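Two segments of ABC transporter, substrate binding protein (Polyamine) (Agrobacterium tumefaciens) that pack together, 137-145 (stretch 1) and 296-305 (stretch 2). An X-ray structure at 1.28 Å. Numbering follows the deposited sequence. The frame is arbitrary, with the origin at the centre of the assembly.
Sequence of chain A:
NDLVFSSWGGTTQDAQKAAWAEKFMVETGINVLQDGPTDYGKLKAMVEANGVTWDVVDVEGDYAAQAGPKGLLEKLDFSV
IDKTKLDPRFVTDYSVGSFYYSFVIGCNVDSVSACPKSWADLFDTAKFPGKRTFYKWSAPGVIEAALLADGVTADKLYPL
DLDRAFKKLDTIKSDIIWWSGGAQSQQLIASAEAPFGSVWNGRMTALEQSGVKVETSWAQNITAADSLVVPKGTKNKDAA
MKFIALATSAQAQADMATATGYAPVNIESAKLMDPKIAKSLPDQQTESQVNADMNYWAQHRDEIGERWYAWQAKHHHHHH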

# COMPACT_ATOMS: atom_id res chain seq x y z
N TRP A 137 3.89 -6.05 9.21
CA TRP A 137 2.95 -7.10 8.85
C TRP A 137 3.35 -7.88 7.62
O TRP A 137 4.00 -7.35 6.72
CB TRP A 137 1.54 -6.51 8.69
CG TRP A 137 1.10 -5.67 9.85
CD1 TRP A 137 0.83 -4.34 9.85
CD2 TRP A 137 0.94 -6.11 11.21
NE1 TRP A 137 0.50 -3.91 11.12
CE2 TRP A 137 0.58 -4.98 11.98
CE3 TRP A 137 1.07 -7.35 11.85
CZ2 TRP A 137 0.34 -5.05 13.36
CZ3 TRP A 137 0.85 -7.42 13.23
CH2 TRP A 137 0.49 -6.28 13.96
N SER A 138 2.96 -9.16 7.58
CA SER A 138 3.29 -9.99 6.44
C SER A 138 2.64 -9.45 5.18
O SER A 138 1.42 -9.43 5.06
CB SER A 138 2.84 -11.43 6.67
OG SER A 138 3.31 -12.24 5.60
N ALA A 139 3.48 -9.02 4.23
CA ALA A 139 2.98 -8.44 2.98
C ALA A 139 4.15 -8.28 2.04
O ALA A 139 5.28 -8.10 2.51
CB ALA A 139 2.38 -7.04 3.25
N PRO A 140 3.92 -8.25 0.74
CA PRO A 140 5.00 -7.97 -0.20
C PRO A 140 5.81 -6.74 0.18
O PRO A 140 5.25 -5.72 0.62
CB PRO A 140 4.28 -7.71 -1.53
CG PRO A 140 3.01 -8.54 -1.44
CD PRO A 140 2.64 -8.46 0.04
N GLY A 141 7.13 -6.87 0.08
CA GLY A 141 8.02 -5.73 0.24
C GLY A 141 9.31 -6.00 0.99
O GLY A 141 10.41 -5.86 0.42
N VAL A 142 9.22 -6.36 2.28
CA VAL A 142 10.43 -6.50 3.10
C VAL A 142 11.25 -7.70 2.64
O VAL A 142 12.49 -7.59 2.52
CB VAL A 142 10.10 -6.60 4.59
CG1 VAL A 142 11.38 -6.84 5.36
CG2 VAL A 142 9.46 -5.32 5.07
N ILE A 143 10.61 -8.84 2.39
CA ILE A 143 11.36 -10.02 1.94
C ILE A 143 12.05 -9.70 0.61
O ILE A 143 13.23 -10.02 0.45
CB ILE A 143 10.38 -11.21 1.87
CG1 ILE A 143 10.03 -11.69 3.30
CG2 ILE A 143 10.98 -12.36 1.00
CD1 ILE A 143 8.80 -12.54 3.41
N GLU A 144 11.34 -9.07 -0.33
CA GLU A 144 11.95 -8.71 -1.60
C GLU A 144 13.11 -7.73 -1.40
O GLU A 144 14.17 -7.92 -2.00
CB GLU A 144 10.91 -8.09 -2.54
CG GLU A 144 9.85 -9.05 -3.09
CD GLU A 144 8.65 -9.34 -2.22
OE1 GLU A 144 8.61 -8.95 -1.03
OE2 GLU A 144 7.69 -9.95 -2.77
N ALA A 145 12.96 -6.74 -0.53
CA ALA A 145 14.05 -5.80 -0.29
C ALA A 145 15.27 -6.53 0.28
O ALA A 145 16.40 -6.22 -0.14
CB ALA A 145 13.59 -4.70 0.64
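Stretch 2 296-305: YWAQHRDEIG

Stretch 2 is mostly helical. It opens in a helix that begins earlier in the chain, and a second helix runs through 301-305 and continues beyond the stretch. His 300 stands at the N-cap position of the second helix. Its phi/psi of -126/23 departs from the values of about -60/-45 at Trp 297 and Arg 301. Stretch 1 is extended from Trp 137 to Pro 140. It then turns at Gly 141, the N-cap residue, into a helix that starts at Val 142.

The two segments are far apart in sequence: touching residues are at least 153 apart. The backbones come nearest at Ser 138 and Gly 305, whose CA atoms are 5.3 Å apart. The CA atoms of Pro 140 and Trp 297 are 7.0 Å apart. Advancing along stretch 1 from Ser 138 to Pro 140 therefore means going back along stretch 2 from Gly 305 to Trp 297. The contact buries 372 Å², both sides summed.

Trp 297 is the centre of the contact and has 132 Å² covered by stretch 1. Its CA-to-CB bond points toward stretch 1, with chi1 at -87° and chi2 at 80°. Pro 140 lies over one face of the indole. Pro 140 CG is 3.4 Å from the centroid of the five-membered ring of Trp 297 and only 11° off the ring normal, a CH-pi contact. The same face is covered by the backbone of Ala 139, where Ala 139 C is 3.4 Å from Trp 297 CH2. The CA-to-CB bond of Ala 139 points away, so this residue packs through its main chain.

The edge of the indole is polar at its nitrogen. Trp 297 NE1 donates a hydrogen bond to Glu 144 OE2 at 2.8 Å, with an N-H...acceptor angle of 155°. The CA-to-CB bond of Glu 144 points sideways, but the end of the side chain comes nearer. The other carboxylate oxygen, Glu 144 OE1, accepts a hydrogen bond from Gly 141 N at 2.8 Å. One carboxylate thus ties the indole to the start of the stretch 1 helix. Gly 141 has phi/psi of 141/-65, where a CB would be jammed against the carbonyl O of Pro 140.

Ser 138 has 69 Å² covered, the second largest share. Its CA-to-CB bond points toward stretch 2, and chi1 is t. Ser 138 OG lies 3.3 Å from Gly 305 CA and, near the plane of the indole, 3.7 Å from Trp 297 CZ3. A water bridges the segments here. The water O is 2.8 Å from Ser 138 OG and donates a hydrogen bond to Arg 301 O, also at 2.8 Å.

Ile 143 adds an apolar contact one helical residue before Glu 144. Ile 143 CD1 is 4.0 Å from Trp 297 CH2 and 4.0 Å from Ile 304 CG2, linking residues from both helices of stretch 2.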

# COMPACT_ATOMS: atom_id res chain seq x y z
N TYR A 296 1.47 -13.94 -6.75
CA TYR A 296 2.30 -14.95 -6.12
C TYR A 296 2.04 -14.96 -4.62
O TYR A 296 1.82 -16.01 -4.02
CB TYR A 296 3.79 -14.66 -6.37
CG TYR A 296 4.69 -15.63 -5.66
CD1 TYR A 296 5.04 -16.84 -6.25
CD2 TYR A 296 5.20 -15.34 -4.39
CE1 TYR A 296 5.84 -17.75 -5.58
CE2 TYR A 296 6.00 -16.24 -3.72
CZ TYR A 296 6.33 -17.44 -4.32
OH TYR A 296 7.09 -18.33 -3.63
N TRP A 297 2.03 -13.77 -4.00
CA TRP A 297 1.74 -13.67 -2.59
C TRP A 297 0.32 -14.16 -2.28
O TRP A 297 0.14 -14.90 -1.30
CB TRP A 297 1.93 -12.22 -2.11
CG TRP A 297 3.34 -11.92 -1.69
CD1 TRP A 297 4.40 -11.62 -2.50
CD2 TRP A 297 3.82 -11.87 -0.35
NE1 TRP A 297 5.52 -11.36 -1.74
CE2 TRP A 297 5.18 -11.49 -0.41
CE3 TRP A 297 3.21 -12.00 0.89
CZ2 TRP A 297 5.94 -11.28 0.74
CZ3 TRP A 297 3.95 -11.78 2.03
CH2 TRP A 297 5.30 -11.43 1.95
N ALA A 298 -0.67 -13.82 -3.11
CA ALA A 298 -2.05 -14.27 -2.84
C ALA A 298 -2.10 -15.81 -2.82
O ALA A 298 -2.76 -16.38 -1.95
CB ALA A 298 -2.96 -13.76 -3.93
N GLN A 299 -1.35 -16.46 -3.71
CA GLN A 299 -1.37 -17.95 -3.82
C GLN A 299 -0.69 -18.61 -2.63
O GLN A 299 -0.95 -19.80 -2.38
CB GLN A 299 -0.67 -18.40 -5.11
CG GLN A 299 -1.43 -18.03 -6.39
CD GLN A 299 -0.71 -18.44 -7.69
OE1 GLN A 299 -0.61 -17.67 -8.65
NE2 GLN A 299 -0.20 -19.65 -7.77
N HIS A 300 0.20 -17.90 -1.92
CA HIS A 300 0.98 -18.47 -0.82
C HIS A 300 0.79 -17.63 0.44
O HIS A 300 1.62 -17.68 1.36
CB HIS A 300 2.48 -18.44 -1.21
CG HIS A 300 2.80 -19.11 -2.53
ND1 HIS A 300 3.21 -20.44 -2.61
CD2 HIS A 300 2.77 -18.59 -3.77
CE1 HIS A 300 3.39 -20.68 -3.91
NE2 HIS A 300 3.14 -19.60 -4.65
N ARG A 301 -0.32 -16.89 0.52
CA ARG A 301 -0.43 -15.88 1.58
C ARG A 301 -0.33 -16.38 2.98
O ARG A 301 0.41 -15.80 3.80
CB ARG A 301 -1.67 -15.02 1.37
CG ARG A 301 -1.56 -13.63 1.99
CD ARG A 301 -2.78 -12.77 1.68
NE ARG A 301 -2.62 -11.46 2.32
CZ ARG A 301 -2.81 -11.22 3.61
NH1 ARG A 301 -3.39 -12.13 4.39
NH2 ARG A 301 -2.51 -10.03 4.13
N ASP A 302 -1.08 -17.46 3.29
CA ASP A 302 -1.07 -17.97 4.65
C ASP A 302 0.27 -18.54 5.03
O ASP A 302 0.74 -18.33 6.16
CB ASP A 302 -2.16 -19.05 4.80
CG ASP A 302 -3.55 -18.52 4.53
OD1 ASP A 302 -3.78 -17.33 4.80
OD2 ASP A 302 -4.40 -19.30 4.07
N GLU A 303 0.92 -19.25 4.10
CA GLU A 303 2.19 -19.87 4.41
C GLU A 303 3.31 -18.87 4.61
O GLU A 303 4.10 -18.99 5.54
CB GLU A 303 2.55 -20.92 3.37
CG GLU A 303 3.68 -21.86 3.79
CD GLU A 303 3.62 -22.49 5.17
OE1 GLU A 303 2.53 -22.95 5.58
OE2 GLU A 303 4.68 -22.55 5.83
N ILE A 304 3.36 -17.85 3.75
CA ILE A 304 4.39 -16.84 3.95
C ILE A 304 4.12 -16.13 5.28
O ILE A 304 5.07 -15.91 6.04
CB ILE A 304 4.44 -15.83 2.78
CG1 ILE A 304 4.77 -16.52 1.44
CG2 ILE A 304 5.47 -14.75 3.10
CD1 ILE A 304 4.51 -15.64 0.23
N GLY A 305 2.86 -15.84 5.58
CA GLY A 305 2.54 -15.18 6.84
C GLY A 305 3.01 -15.97 8.06
O GLY A 305 3.63 -15.44 8.98
O HOH W 1 0.96 -13.11 4.43